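Local coordinates for fucolectin-related protein (Streptococcus pneumoniae, PDB 2WMF), which probably hydrolyses host blood-group carbohydrate antigens as the catalytic module of a family 98 glycoside hydrolase, at residues Phe186-Met191 and Gly344-Leu349; Leu209-Thr214 and Ala220-Ile225; Phe177-His182 and Pro194-Ala199; Ala337-Gly342 and Asn350-Gly355. All coordinates share one frame; numbering follows the deposited sequence.

Contacts 2 and 3 lie wholly within the (beta/alpha)8 barrel, each joining a strand of the wall to an outer helix. Both are buried, and their strands, 207-212 and 176-180, are neighbours in the barrel wall. Contact 2 combines methyl packing with a water bridge, whereas contact 3 is aromatic. Contact 1 is partly buried. It ties the outer barrel helix 184-192 to the segment after strand 337-340 through a carboxylate. Contact 4 is buried and apolar, and it packs that same strand against the segment that follows. Ile346 of contact 1 touches both Ile225 of contact 2 and Phe352 of contact 4, which links these three. Contacts 3 and 4 do not touch.

Contact 1. Residues Phe186-Met191 and Gly344-Leu349; sequences FWETIM and GRISSL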
loop_
_atom_site.group_PDB
_atom_site.type_symbol
_atom_site.label_atom_id
_atom_site.label_comp_id
_atom_site.label_asym_id
_atom_site.label_seq_id
_atom_site.Cartn_x
_atom_site.Cartn_y
_atom_site.Cartn_z
ATOM N N PHE A 186 8.868 -5.409 -16.312
ATOM C CA PHE A 186 8.512 -4.036 -16.612
ATOM C C PHE A 186 9.495 -3.086 -15.909
ATOM O O PHE A 186 10.113 -2.215 -16.516
ATOM C CB PHE A 186 7.050 -3.728 -16.214
ATOM C CG PHE A 186 6.659 -2.317 -16.520
ATOM C CD1 PHE A 186 6.139 -1.974 -17.749
ATOM C CD2 PHE A 186 6.904 -1.311 -15.595
ATOM C CE1 PHE A 186 5.843 -0.667 -18.089
ATOM C CE2 PHE A 186 6.607 0.040 -15.916
ATOM C CZ PHE A 186 6.095 0.358 -17.189
ATOM N N TRP A 187 9.609 -3.233 -14.599
ATOM C CA TRP A 187 10.510 -2.372 -13.854
ATOM C C TRP A 187 11.968 -2.601 -14.267
ATOM O O TRP A 187 12.786 -1.634 -14.269
ATOM C CB TRP A 187 10.305 -2.527 -12.329
ATOM C CG TRP A 187 9.118 -1.796 -11.826
ATOM C CD1 TRP A 187 8.035 -2.324 -11.204
ATOM C CD2 TRP A 187 8.904 -0.370 -11.837
ATOM N NE1 TRP A 187 7.145 -1.338 -10.859
ATOM C CE2 TRP A 187 7.645 -0.129 -11.252
ATOM C CE3 TRP A 187 9.640 0.720 -12.313
ATOM C CZ2 TRP A 187 7.111 1.169 -11.097
ATOM C CZ3 TRP A 187 9.094 1.998 -12.212
ATOM C CH2 TRP A 187 7.850 2.217 -11.590
ATOM N N GLU A 188 12.327 -3.834 -14.595
ATOM C CA GLU A 188 13.679 -4.098 -15.116
ATOM C C GLU A 188 13.910 -3.248 -16.388
ATOM O O GLU A 188 14.968 -2.626 -16.600
ATOM C CB GLU A 188 13.868 -5.593 -15.398
ATOM C CG GLU A 188 14.046 -6.429 -14.189
ATOM C CD GLU A 188 13.917 -7.927 -14.416
ATOM O OE1 GLU A 188 13.794 -8.383 -15.605
ATOM O OE2 GLU A 188 13.995 -8.653 -13.395
ATOM N N THR A 189 12.884 -3.181 -17.219
ATOM C CA THR A 189 12.981 -2.500 -18.499
ATOM C C THR A 189 13.078 -0.997 -18.322
ATOM O O THR A 189 13.915 -0.323 -18.967
ATOM C CB THR A 189 11.778 -2.915 -19.420
ATOM O OG1 THR A 189 11.862 -4.319 -19.675
ATOM C CG2 THR A 189 11.845 -2.211 -20.743
ATOM N N ILE A 190 12.285 -0.467 -17.400
ATOM C CA ILE A 190 12.316 0.995 -17.156
ATOM C C ILE A 190 13.709 1.463 -16.745
ATOM O O ILE A 190 14.204 2.446 -17.289
ATOM C CB ILE A 190 11.254 1.435 -16.087
ATOM C CG1 ILE A 190 9.850 1.100 -16.617
ATOM C CG2 ILE A 190 11.423 2.891 -15.645
ATOM C CD1 ILE A 190 9.548 1.541 -17.968
ATOM N N MET A 191 14.319 0.793 -15.781
ATOM C CA MET A 191 15.610 1.247 -15.248
ATOM C C MET A 191 16.812 0.861 -16.133
ATOM O O MET A 191 17.914 1.372 -15.953
ATOM C CB MET A 191 15.775 0.872 -13.766
ATOM C CG MET A 191 16.759 1.725 -12.963
ATOM S SD MET A 191 16.321 3.477 -12.911
ATOM C CE MET A 191 15.009 3.514 -11.649
ATOM N N GLY A 344 21.649 -12.656 -14.590
ATOM C CA GLY A 344 20.338 -13.226 -14.839
ATOM C C GLY A 344 19.326 -12.598 -13.915
ATOM O O GLY A 344 19.635 -12.369 -12.759
ATOM N N ARG A 345 18.112 -12.361 -14.402
ATOM C CA ARG A 345 17.168 -11.459 -13.746
ATOM C C ARG A 345 16.077 -12.211 -13.000
ATOM O O ARG A 345 15.715 -13.346 -13.345
ATOM C CB ARG A 345 16.546 -10.484 -14.747
ATOM C CG ARG A 345 17.588 -9.632 -15.453
ATOM C CD ARG A 345 17.211 -9.170 -16.844
ATOM N NE ARG A 345 18.398 -8.577 -17.447
ATOM C CZ ARG A 345 19.417 -9.258 -17.981
ATOM N NH1 ARG A 345 19.370 -10.586 -18.082
ATOM N NH2 ARG A 345 20.502 -8.614 -18.385
ATOM N N ILE A 346 15.569 -11.574 -11.957
ATOM C CA ILE A 346 14.504 -12.173 -11.140
ATOM C C ILE A 346 13.245 -12.480 -12.000
ATOM O O ILE A 346 12.487 -13.421 -11.700
ATOM C CB ILE A 346 14.169 -11.288 -9.900
ATOM C CG1 ILE A 346 13.359 -12.104 -8.886
ATOM C CG2 ILE A 346 13.437 -9.966 -10.286
ATOM C CD1 ILE A 346 14.136 -13.210 -8.252
ATOM N N SER A 347 13.051 -11.732 -13.092
ATOM C CA SER A 347 11.926 -12.031 -14.046
ATOM C C SER A 347 12.022 -13.414 -14.674
ATOM O O SER A 347 11.034 -13.919 -15.223
ATOM C CB SER A 347 11.872 -10.986 -15.173
ATOM O OG SER A 347 13.122 -10.857 -15.791
ATOM N N SER A 348 13.216 -14.002 -14.645
ATOM C CA SER A 348 13.412 -15.368 -15.151
ATOM C C SER A 348 13.425 -16.449 -14.056
ATOM O O SER A 348 13.733 -17.613 -14.359
ATOM C CB SER A 348 14.694 -15.446 -15.961
ATOM O OG SER A 348 15.783 -15.411 -15.068
ATOM N N LEU A 349 13.158 -16.082 -12.808
ATOM C CA LEU A 349 13.067 -17.040 -11.686
ATOM C C LEU A 349 11.655 -17.047 -11.074
ATOM O O LEU A 349 11.400 -16.560 -9.964
ATOM C CB LEU A 349 14.089 -16.670 -10.613
ATOM C CG LEU A 349 15.545 -16.924 -10.940
ATOM C CD1 LEU A 349 16.369 -16.457 -9.746
ATOM C CD2 LEU A 349 15.801 -18.420 -11.260
#
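Glu188 reaches from helix 184-192 to the turn at Arg345-Ser347 and does all the touching from its side. Its CB points at the turn. CG stands beside the backbone N (chi1 -75°), and beyond CG the chain is extended, which carries the carboxylate across the gap. CD lies 3.7 Å from Arg345 CB. The two oxygens then divide the work. OE1 accepts a hydrogen bond of 2.6 Å from Ser347 OG on its syn lone pair. OE2 accepts a longer one, 3.2 Å, from Ser347 N, also on the syn side and 16° out of the carboxylate plane. The carboxylate thus grips both the hydroxyl and the amide of one serine, which fixes its rotation. OE2 also touches Ile346 CG2 at 3.4 Å and takes a further hydrogen bond from Asn341 ND2.

Arg345 offers its aliphatic part. Its CD lies 3.7 Å from Glu188 OE1, while its guanidinium turns to Glu379 in a salt bridge. Residues 346-348 form a short 3-10 segment. Arg345 O accepts from both the N and the OG of Ser348, which braces the turn. The amide of Ser347 lies near the start of that segment, where a carboxylate is probably favoured electrostatically.

Elsewhere on the helix, Glu188 O accepts a hydrogen bond from His378 NE2, so the same residue holds the C-terminal region twice. The arrangement is a seam between the (beta/alpha)8 barrel and the region that follows it: an outer helix is pinned by a buried glutamate to a 3-10 turn.

Contact 2. Residues Leu209-Thr214 and Ala220-Ile225; sequences LATKNT and AGTDSI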
loop_
_atom_site.group_PDB
_atom_site.type_symbol
_atom_site.label_atom_id
_atom_site.label_comp_id
_atom_site.label_asym_id
_atom_site.label_seq_id
_atom_site.Cartn_x
_atom_site.Cartn_y
_atom_site.Cartn_z
ATOM N N LEU A 209 9.011 5.884 -6.831
ATOM C CA LEU A 209 8.666 4.713 -7.644
ATOM C C LEU A 209 7.729 3.857 -6.767
ATOM O O LEU A 209 7.938 3.704 -5.555
ATOM C CB LEU A 209 9.919 3.968 -8.101
ATOM C CG LEU A 209 10.849 4.775 -9.042
ATOM C CD1 LEU A 209 12.153 4.002 -9.411
ATOM C CD2 LEU A 209 10.044 5.307 -10.248
ATOM N N ALA A 210 6.677 3.327 -7.367
ATOM C CA ALA A 210 5.613 2.683 -6.591
ATOM C C ALA A 210 4.940 1.542 -7.326
ATOM O O ALA A 210 4.843 1.531 -8.543
ATOM C CB ALA A 210 4.560 3.753 -6.126
ATOM N N THR A 211 4.445 0.596 -6.546
ATOM C CA THR A 211 3.827 -0.565 -7.117
ATOM C C THR A 211 2.376 -0.262 -7.552
ATOM O O THR A 211 1.792 0.768 -7.229
ATOM C CB THR A 211 3.821 -1.745 -6.082
ATOM O OG1 THR A 211 2.879 -1.442 -5.036
ATOM C CG2 THR A 211 5.231 -1.986 -5.464
ATOM N N LYS A 212 1.791 -1.202 -8.262
ATOM C CA LYS A 212 0.358 -1.159 -8.608
ATOM C C LYS A 212 -0.121 -2.574 -8.951
ATOM O O LYS A 212 -0.086 -3.002 -10.120
ATOM C CB LYS A 212 0.090 -0.225 -9.776
ATOM C CG LYS A 212 -1.424 -0.060 -10.106
ATOM C CD LYS A 212 -1.733 0.950 -11.211
ATOM C CE LYS A 212 -3.244 1.272 -11.210
ATOM N NZ LYS A 212 -4.014 0.184 -11.882
ATOM N N ASN A 213 -0.600 -3.273 -7.920
ATOM C CA ASN A 213 -0.790 -4.734 -7.987
ATOM C C ASN A 213 -2.089 -5.266 -8.620
ATOM O O ASN A 213 -2.427 -6.452 -8.486
ATOM C CB ASN A 213 -0.475 -5.367 -6.636
ATOM C CG ASN A 213 -1.388 -4.956 -5.541
ATOM O OD1 ASN A 213 -2.382 -4.240 -5.750
ATOM N ND2 ASN A 213 -1.054 -5.410 -4.310
ATOM N N THR A 214 -2.723 -4.413 -9.394
ATOM C CA THR A 214 -3.869 -4.746 -10.242
ATOM C C THR A 214 -3.742 -6.044 -11.075
ATOM O O THR A 214 -4.725 -6.806 -11.122
ATOM C CB THR A 214 -4.119 -3.573 -11.242
ATOM O OG1 THR A 214 -3.975 -2.301 -10.571
ATOM C CG2 THR A 214 -5.512 -3.662 -11.899
ATOM N N ALA A 220 5.457 -10.164 -5.131
ATOM C CA ALA A 220 6.657 -10.243 -4.263
ATOM C C ALA A 220 7.863 -9.642 -5.036
ATOM O O ALA A 220 8.626 -8.771 -4.507
ATOM C CB ALA A 220 6.924 -11.698 -3.819
ATOM N N GLY A 221 8.028 -10.040 -6.293
ATOM C CA GLY A 221 9.116 -9.519 -7.089
ATOM C C GLY A 221 9.056 -8.002 -7.250
ATOM O O GLY A 221 10.092 -7.321 -7.278
ATOM N N THR A 222 7.842 -7.466 -7.377
ATOM C CA THR A 222 7.686 -6.049 -7.619
ATOM C C THR A 222 8.090 -5.284 -6.353
ATOM O O THR A 222 8.786 -4.267 -6.430
ATOM C CB THR A 222 6.265 -5.654 -8.110
ATOM O OG1 THR A 222 5.992 -6.284 -9.381
ATOM C CG2 THR A 222 6.096 -4.101 -8.271
ATOM N N ASP A 223 7.617 -5.739 -5.204
ATOM C CA ASP A 223 8.037 -5.153 -3.922
ATOM C C ASP A 223 9.564 -5.168 -3.792
ATOM O O ASP A 223 10.161 -4.196 -3.282
ATOM C CB ASP A 223 7.428 -5.873 -2.754
ATOM C CG ASP A 223 5.974 -5.475 -2.462
ATOM O OD1 ASP A 223 5.468 -4.517 -3.046
ATOM O OD2 ASP A 223 5.354 -6.122 -1.569
ATOM N N SER A 224 10.198 -6.269 -4.176
ATOM C CA SER A 224 11.656 -6.429 -4.033
ATOM C C SER A 224 12.405 -5.429 -4.920
ATOM O O SER A 224 13.433 -4.815 -4.516
ATOM C CB SER A 224 12.103 -7.859 -4.361
ATOM O OG SER A 224 11.690 -8.765 -3.351
ATOM N N ILE A 225 11.967 -5.303 -6.164
ATOM C CA ILE A 225 12.643 -4.454 -7.143
ATOM C C ILE A 225 12.409 -2.977 -6.835
ATOM O O ILE A 225 13.330 -2.156 -6.896
ATOM C CB ILE A 225 12.138 -4.773 -8.592
ATOM C CG1 ILE A 225 12.616 -6.139 -9.028
ATOM C CG2 ILE A 225 12.602 -3.719 -9.595
ATOM C CD1 ILE A 225 11.955 -6.609 -10.363
HETATM O O HOH W 1 3.493 -2.766 -2.715
#
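Thr211 lays its CG2 methyl against the CG2 methyl of Thr222, 3.6 Å away. The Thr222 methyl also reaches Thr211 CB at 3.9 Å. On the strand side, Thr211 CG2 stands beside its own backbone N and faces the helix. On the helix side, Thr222 CG2 is anti to its backbone N. That torsion sends Thr222 OG1 (chi1 -63°) back along the helix, where it hydrogen-bonds to Asp218 O and also to Glu183 N. The methyl is left for the strand.

Asp223 adds a polar neighbour. Its OD1 sits 3.5 Å from Thr211 CG2, a plain van der Waals approach. A water closes the gap between the polar ends. It donates to Asp223 OD1 at 2.7 Å and lies 2.7 Å from Thr211 OG1. The other carboxylate oxygen, OD2, is hydrogen-bonded to Tyr366 OH.

The contact joins strand 207-212 to helix 219-231, the first two elements of a beta-alpha-beta unit in the barrel. No direct hydrogen bond crosses it. Two threonine methyls make the apolar touch, and the buried oxygens are served by water, backbone and a tyrosine. The carboxylate of Asp223 is therefore held inside the protein with both its oxygens satisfied.

Contact 3. Residues Phe177-His182 and Pro194-Ala199; sequences FIWHDH and PTFFEA
Trp179 and Phe196 both hold CG anti to the backbone N, with chi1 -167° and -163°. These torsions send the two rings toward each other from strand and helix, across a CA separation of 11.9 Å between Trp179 and Phe196. The result is a T-shaped (edge-to-face) pair. The six-membered ring of Trp179 presents its edge to one face of Phe196, with planes at 83° and centroids 5.1 Å apart. The touching edge is CE3 and CZ3. Trp179 CE3 lies 3.7 Å from Phe196 CZ. Trp179 CZ3 stands over the Phe196 face, offset toward its rim, and comes within 3.8 Å of Phe196 CE1.

The far side of the indole is anchored by a polar contact. Trp179 NE1 donates to Asp181 OD2 at 2.8 Å, close to the ring plane and on the anti lone pair of that oxygen. This bond helps set the rotation of the ring, and so the edge it offers to Phe196. Asp181 OD1 in turn accepts from Asn151 N. The indole is therefore satisfied at its nitrogen and apolar where it meets the helix.

Ile190 of helix 184-192 touches both rings, and Trp187 of the same helix also meets Trp179. Strand 176-180 is the fifth of the barrel, and two helices, 184-192 and 194-203, follow it before the sixth strand. The contact belongs to the strand-to-helix layer of a (beta/alpha)8 barrel, where outward aromatic residues of the wall pack against the surrounding helices.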
loop_
_atom_site.group_PDB
_atom_site.type_symbol
_atom_site.label_atom_id
_atom_site.label_comp_id
_atom_site.label_asym_id
_atom_site.label_seq_id
_atom_site.Cartn_x
_atom_site.Cartn_y
_atom_site.Cartn_z
ATOM N N PHE A 177 7.690 13.546 -8.907
ATOM C CA PHE A 177 7.188 12.710 -9.984
ATOM C C PHE A 177 6.948 11.344 -9.366
ATOM O O PHE A 177 7.873 10.714 -8.826
ATOM C CB PHE A 177 8.208 12.608 -11.122
ATOM C CG PHE A 177 7.705 11.850 -12.360
ATOM C CD1 PHE A 177 7.013 12.516 -13.343
ATOM C CD2 PHE A 177 7.865 10.463 -12.466
ATOM C CE1 PHE A 177 6.525 11.865 -14.468
ATOM C CE2 PHE A 177 7.406 9.792 -13.575
ATOM C CZ PHE A 177 6.717 10.475 -14.569
ATOM N N ILE A 178 5.700 10.892 -9.453
ATOM C CA ILE A 178 5.266 9.621 -8.805
ATOM C C ILE A 178 4.835 8.648 -9.901
ATOM O O ILE A 178 3.873 8.916 -10.632
ATOM C CB ILE A 178 4.140 9.837 -7.781
ATOM C CG1 ILE A 178 4.576 10.875 -6.733
ATOM C CG2 ILE A 178 3.730 8.477 -7.101
ATOM C CD1 ILE A 178 3.572 11.102 -5.631
ATOM N N TRP A 179 5.550 7.520 -9.979
ATOM C CA TRP A 179 5.312 6.510 -11.028
ATOM C C TRP A 179 4.772 5.200 -10.421
ATOM O O TRP A 179 5.508 4.512 -9.738
ATOM C CB TRP A 179 6.612 6.224 -11.818
ATOM C CG TRP A 179 6.420 5.445 -13.096
ATOM C CD1 TRP A 179 5.352 4.647 -13.438
ATOM C CD2 TRP A 179 7.333 5.378 -14.193
ATOM N NE1 TRP A 179 5.556 4.089 -14.667
ATOM C CE2 TRP A 179 6.768 4.507 -15.152
ATOM C CE3 TRP A 179 8.588 5.961 -14.455
ATOM C CZ2 TRP A 179 7.402 4.240 -16.372
ATOM C CZ3 TRP A 179 9.219 5.696 -15.636
ATOM C CH2 TRP A 179 8.631 4.831 -16.589
ATOM N N HIS A 180 3.494 4.891 -10.656
ATOM C CA HIS A 180 2.880 3.636 -10.196
ATOM C C HIS A 180 2.875 2.645 -11.354
ATOM O O HIS A 180 2.308 2.902 -12.438
ATOM C CB HIS A 180 1.415 3.851 -9.770
ATOM C CG HIS A 180 1.229 4.605 -8.487
ATOM N ND1 HIS A 180 1.453 4.047 -7.243
ATOM C CD2 HIS A 180 0.752 5.853 -8.261
ATOM C CE1 HIS A 180 1.150 4.934 -6.305
ATOM N NE2 HIS A 180 0.710 6.034 -6.890
ATOM N N ASP A 181 3.480 1.476 -11.136
ATOM C CA ASP A 181 3.515 0.431 -12.178
ATOM C C ASP A 181 3.941 -0.886 -11.549
ATOM O O ASP A 181 4.153 -0.961 -10.329
ATOM C CB ASP A 181 4.399 0.859 -13.379
ATOM C CG ASP A 181 3.628 0.980 -14.660
ATOM O OD1 ASP A 181 2.696 0.163 -14.853
ATOM O OD2 ASP A 181 3.932 1.925 -15.452
ATOM N N HIS A 182 3.994 -1.934 -12.353
ATOM C CA HIS A 182 4.044 -3.283 -11.811
ATOM C C HIS A 182 4.731 -4.245 -12.767
ATOM O O HIS A 182 4.787 -3.987 -13.979
ATOM C CB HIS A 182 2.626 -3.770 -11.505
ATOM C CG HIS A 182 2.550 -4.614 -10.292
ATOM N ND1 HIS A 182 2.312 -5.970 -10.293
ATOM C CD2 HIS A 182 2.768 -4.272 -9.003
ATOM C CE1 HIS A 182 2.331 -6.414 -9.050
ATOM N NE2 HIS A 182 2.625 -5.406 -8.251
ATOM N N PRO A 194 18.566 4.247 -20.660
ATOM C CA PRO A 194 19.648 5.111 -20.219
ATOM C C PRO A 194 19.202 6.501 -19.795
ATOM O O PRO A 194 19.763 7.050 -18.863
ATOM C CB PRO A 194 20.554 5.205 -21.441
ATOM C CG PRO A 194 19.814 4.714 -22.540
ATOM C CD PRO A 194 18.745 3.804 -22.032
ATOM N N THR A 195 18.166 7.021 -20.432
ATOM C CA THR A 195 17.652 8.356 -20.098
ATOM C C THR A 195 17.062 8.379 -18.687
ATOM O O THR A 195 17.340 9.267 -17.885
ATOM C CB THR A 195 16.647 8.861 -21.148
ATOM O OG1 THR A 195 17.211 8.733 -22.475
ATOM C CG2 THR A 195 16.226 10.378 -20.905
ATOM N N PHE A 196 16.219 7.402 -18.382
ATOM C CA PHE A 196 15.577 7.344 -17.078
ATOM C C PHE A 196 16.557 6.978 -15.961
ATOM O O PHE A 196 16.466 7.523 -14.851
ATOM C CB PHE A 196 14.340 6.438 -17.068
ATOM C CG PHE A 196 13.482 6.690 -15.881
ATOM C CD1 PHE A 196 12.713 7.846 -15.817
ATOM C CD2 PHE A 196 13.477 5.840 -14.777
ATOM C CE1 PHE A 196 11.953 8.143 -14.711
ATOM C CE2 PHE A 196 12.731 6.153 -13.653
ATOM C CZ PHE A 196 11.947 7.276 -13.627
ATOM N N PHE A 197 17.487 6.063 -16.233
ATOM C CA PHE A 197 18.525 5.715 -15.252
ATOM C C PHE A 197 19.365 6.947 -14.870
ATOM O O PHE A 197 19.585 7.231 -13.667
ATOM C CB PHE A 197 19.361 4.544 -15.746
ATOM C CG PHE A 197 20.453 4.120 -14.805
ATOM C CD1 PHE A 197 20.160 3.623 -13.537
ATOM C CD2 PHE A 197 21.786 4.147 -15.203
ATOM C CE1 PHE A 197 21.167 3.218 -12.689
ATOM C CE2 PHE A 197 22.791 3.724 -14.357
ATOM C CZ PHE A 197 22.483 3.252 -13.107
ATOM N N GLU A 198 19.807 7.699 -15.876
ATOM C CA GLU A 198 20.541 8.936 -15.650
ATOM C C GLU A 198 19.697 9.954 -14.856
ATOM O O GLU A 198 20.188 10.583 -13.887
ATOM C CB GLU A 198 21.019 9.543 -16.970
ATOM C CG GLU A 198 21.509 10.956 -16.875
ATOM C CD GLU A 198 22.881 11.101 -16.276
ATOM O OE1 GLU A 198 23.306 12.277 -16.080
ATOM O OE2 GLU A 198 23.566 10.086 -16.033
ATOM N N ALA A 199 18.449 10.161 -15.274
ATOM C CA ALA A 199 17.555 11.099 -14.539
ATOM C C ALA A 199 17.330 10.677 -13.087
ATOM O O ALA A 199 17.223 11.526 -12.191
ATOM C CB ALA A 199 16.229 11.291 -15.275
#

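Contact 4. Residues Ala337-Gly342 and Asn350-Gly355; sequences AVFWNG and NGFYQG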
loop_
_atom_site.group_PDB
_atom_site.type_symbol
_atom_site.label_atom_id
_atom_site.label_comp_id
_atom_site.label_asym_id
_atom_site.label_seq_id
_atom_site.Cartn_x
_atom_site.Cartn_y
_atom_site.Cartn_z
ATOM N N ALA A 337 20.940 -10.667 2.967
ATOM C CA ALA A 337 21.209 -11.042 1.579
ATOM C C ALA A 337 20.393 -10.174 0.649
ATOM O O ALA A 337 19.307 -9.714 1.020
ATOM C CB ALA A 337 20.832 -12.535 1.306
ATOM N N VAL A 338 20.943 -9.947 -0.560
ATOM C CA VAL A 338 20.217 -9.329 -1.662
ATOM C C VAL A 338 20.338 -10.211 -2.877
ATOM O O VAL A 338 21.270 -11.030 -2.982
ATOM C CB VAL A 338 20.730 -7.893 -2.018
ATOM C CG1 VAL A 338 20.646 -7.001 -0.821
ATOM C CG2 VAL A 338 22.167 -7.895 -2.600
ATOM N N PHE A 339 19.380 -10.079 -3.783
ATOM C CA PHE A 339 19.470 -10.727 -5.084
ATOM C C PHE A 339 19.791 -9.646 -6.108
ATOM O O PHE A 339 19.009 -8.691 -6.287
ATOM C CB PHE A 339 18.186 -11.437 -5.460
ATOM C CG PHE A 339 18.288 -12.200 -6.771
ATOM C CD1 PHE A 339 18.653 -13.544 -6.794
ATOM C CD2 PHE A 339 18.091 -11.552 -7.973
ATOM C CE1 PHE A 339 18.775 -14.223 -7.984
ATOM C CE2 PHE A 339 18.233 -12.217 -9.177
ATOM C CZ PHE A 339 18.572 -13.550 -9.180
ATOM N N TRP A 340 20.930 -9.811 -6.775
ATOM C CA TRP A 340 21.370 -8.925 -7.855
ATOM C C TRP A 340 21.072 -9.534 -9.213
ATOM O O TRP A 340 21.426 -10.707 -9.473
ATOM C CB TRP A 340 22.884 -8.686 -7.760
ATOM C CG TRP A 340 23.432 -7.721 -8.777
ATOM C CD1 TRP A 340 22.906 -6.523 -9.140
ATOM C CD2 TRP A 340 24.661 -7.853 -9.485
ATOM N NE1 TRP A 340 23.717 -5.903 -10.067
ATOM C CE2 TRP A 340 24.799 -6.709 -10.304
ATOM C CE3 TRP A 340 25.628 -8.865 -9.565
ATOM C CZ2 TRP A 340 25.886 -6.530 -11.162
ATOM C CZ3 TRP A 340 26.723 -8.678 -10.435
ATOM C CH2 TRP A 340 26.817 -7.528 -11.229
ATOM N N ASN A 341 20.420 -8.725 -10.033
ATOM C CA ASN A 341 20.013 -9.094 -11.392
ATOM C C ASN A 341 21.171 -9.119 -12.376
ATOM O O ASN A 341 20.944 -9.301 -13.567
ATOM C CB ASN A 341 18.978 -8.122 -11.953
ATOM C CG ASN A 341 17.556 -8.499 -11.663
ATOM O OD1 ASN A 341 17.261 -9.498 -10.998
ATOM N ND2 ASN A 341 16.653 -7.702 -12.215
ATOM N N GLY A 342 22.409 -8.979 -11.920
ATOM C CA GLY A 342 23.575 -8.872 -12.833
ATOM C C GLY A 342 24.022 -10.111 -13.594
ATOM O O GLY A 342 24.773 -9.963 -14.556
ATOM N N ASN A 350 10.699 -17.570 -11.811
ATOM C CA ASN A 350 9.306 -17.477 -11.351
ATOM C C ASN A 350 8.832 -18.401 -10.185
ATOM O O ASN A 350 7.813 -18.055 -9.532
ATOM C CB ASN A 350 8.390 -17.886 -12.537
ATOM C CG ASN A 350 8.402 -16.880 -13.720
ATOM O OD1 ASN A 350 9.166 -15.911 -13.737
ATOM N ND2 ASN A 350 7.528 -17.134 -14.727
ATOM N N GLY A 351 9.595 -19.379 -9.707
ATOM C CA GLY A 351 9.529 -19.706 -8.253
ATOM C C GLY A 351 10.356 -19.215 -7.105
ATOM O O GLY A 351 10.398 -19.886 -6.052
ATOM N N PHE A 352 10.990 -18.063 -7.259
ATOM C CA PHE A 352 11.954 -17.648 -6.262
ATOM C C PHE A 352 11.347 -17.565 -4.859
ATOM O O PHE A 352 12.008 -17.921 -3.896
ATOM C CB PHE A 352 12.603 -16.305 -6.636
ATOM C CG PHE A 352 13.691 -15.877 -5.677
ATOM C CD1 PHE A 352 14.981 -16.454 -5.726
ATOM C CD2 PHE A 352 13.436 -14.926 -4.717
ATOM C CE1 PHE A 352 15.963 -16.045 -4.833
ATOM C CE2 PHE A 352 14.400 -14.533 -3.827
ATOM C CZ PHE A 352 15.676 -15.072 -3.880
ATOM N N TYR A 353 10.138 -17.002 -4.737
ATOM C CA TYR A 353 9.618 -16.704 -3.411
ATOM C C TYR A 353 8.921 -17.906 -2.743
ATOM O O TYR A 353 8.625 -17.888 -1.531
ATOM C CB TYR A 353 8.683 -15.494 -3.481
ATOM C CG TYR A 353 9.433 -14.253 -3.942
ATOM C CD1 TYR A 353 10.143 -13.479 -3.030
ATOM C CD2 TYR A 353 9.474 -13.879 -5.277
ATOM C CE1 TYR A 353 10.843 -12.352 -3.434
ATOM C CE2 TYR A 353 10.198 -12.760 -5.696
ATOM C CZ TYR A 353 10.893 -12.019 -4.776
ATOM O OH TYR A 353 11.566 -10.902 -5.197
ATOM N N GLN A 354 8.719 -18.969 -3.510
ATOM C CA GLN A 354 8.157 -20.233 -2.951
ATOM C C GLN A 354 9.099 -20.805 -1.897
ATOM O O GLN A 354 10.340 -20.758 -2.030
ATOM C CB GLN A 354 7.990 -21.234 -4.068
ATOM C CG GLN A 354 7.035 -20.805 -5.127
ATOM C CD GLN A 354 5.605 -21.090 -4.777
ATOM O OE1 GLN A 354 5.305 -21.782 -3.795
ATOM N NE2 GLN A 354 4.695 -20.576 -5.599
ATOM N N GLY A 355 8.543 -21.319 -0.814
ATOM C CA GLY A 355 9.374 -21.771 0.290
ATOM C C GLY A 355 10.005 -20.750 1.175
ATOM O O GLY A 355 10.514 -21.088 2.238
#
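Phe339 and Phe352 meet through aromatic contact alone. Phe339 CD1 lies 4.2 Å from Phe352 CE1. The ring centroids are 5.6 Å apart and the planes stand at 62°, an oblique meeting. With chi1 at -176°, each ring swings out opposite its own amide nitrogen and into the space between strand and turn. A second aromatic contact sits within 350-355: Phe352 CD2 rests over the centre of the Tyr353 ring, 3.7 Å above its plane. Phe352 therefore lies between Phe339 and its own neighbour in sequence.

The polar interactions lie around the rings. A type I beta turn from Gly351 to Gln354 closes with Gln354 N to Gly351 O at 3.2 Å and sets Phe352 and Tyr353 at its two inner positions. Phe352 O and Gln354 O both accept from Lys406 NZ. Asn341 OD1 lies at the edge of the Phe339 ring, in its plane, and accepts from Ile346 N.

Leu349 touches Phe339, and Ile346 packs on Phe352, so residues between the two segments add to the packing round the pair. Strand 337-340 is the middle strand of a three-stranded parallel sheet, flanked by 376-377 and 394-396. Tyr353 OH is hydrogen-bonded to Ser224 OG of helix 219-231, which brings the turn against the barrel.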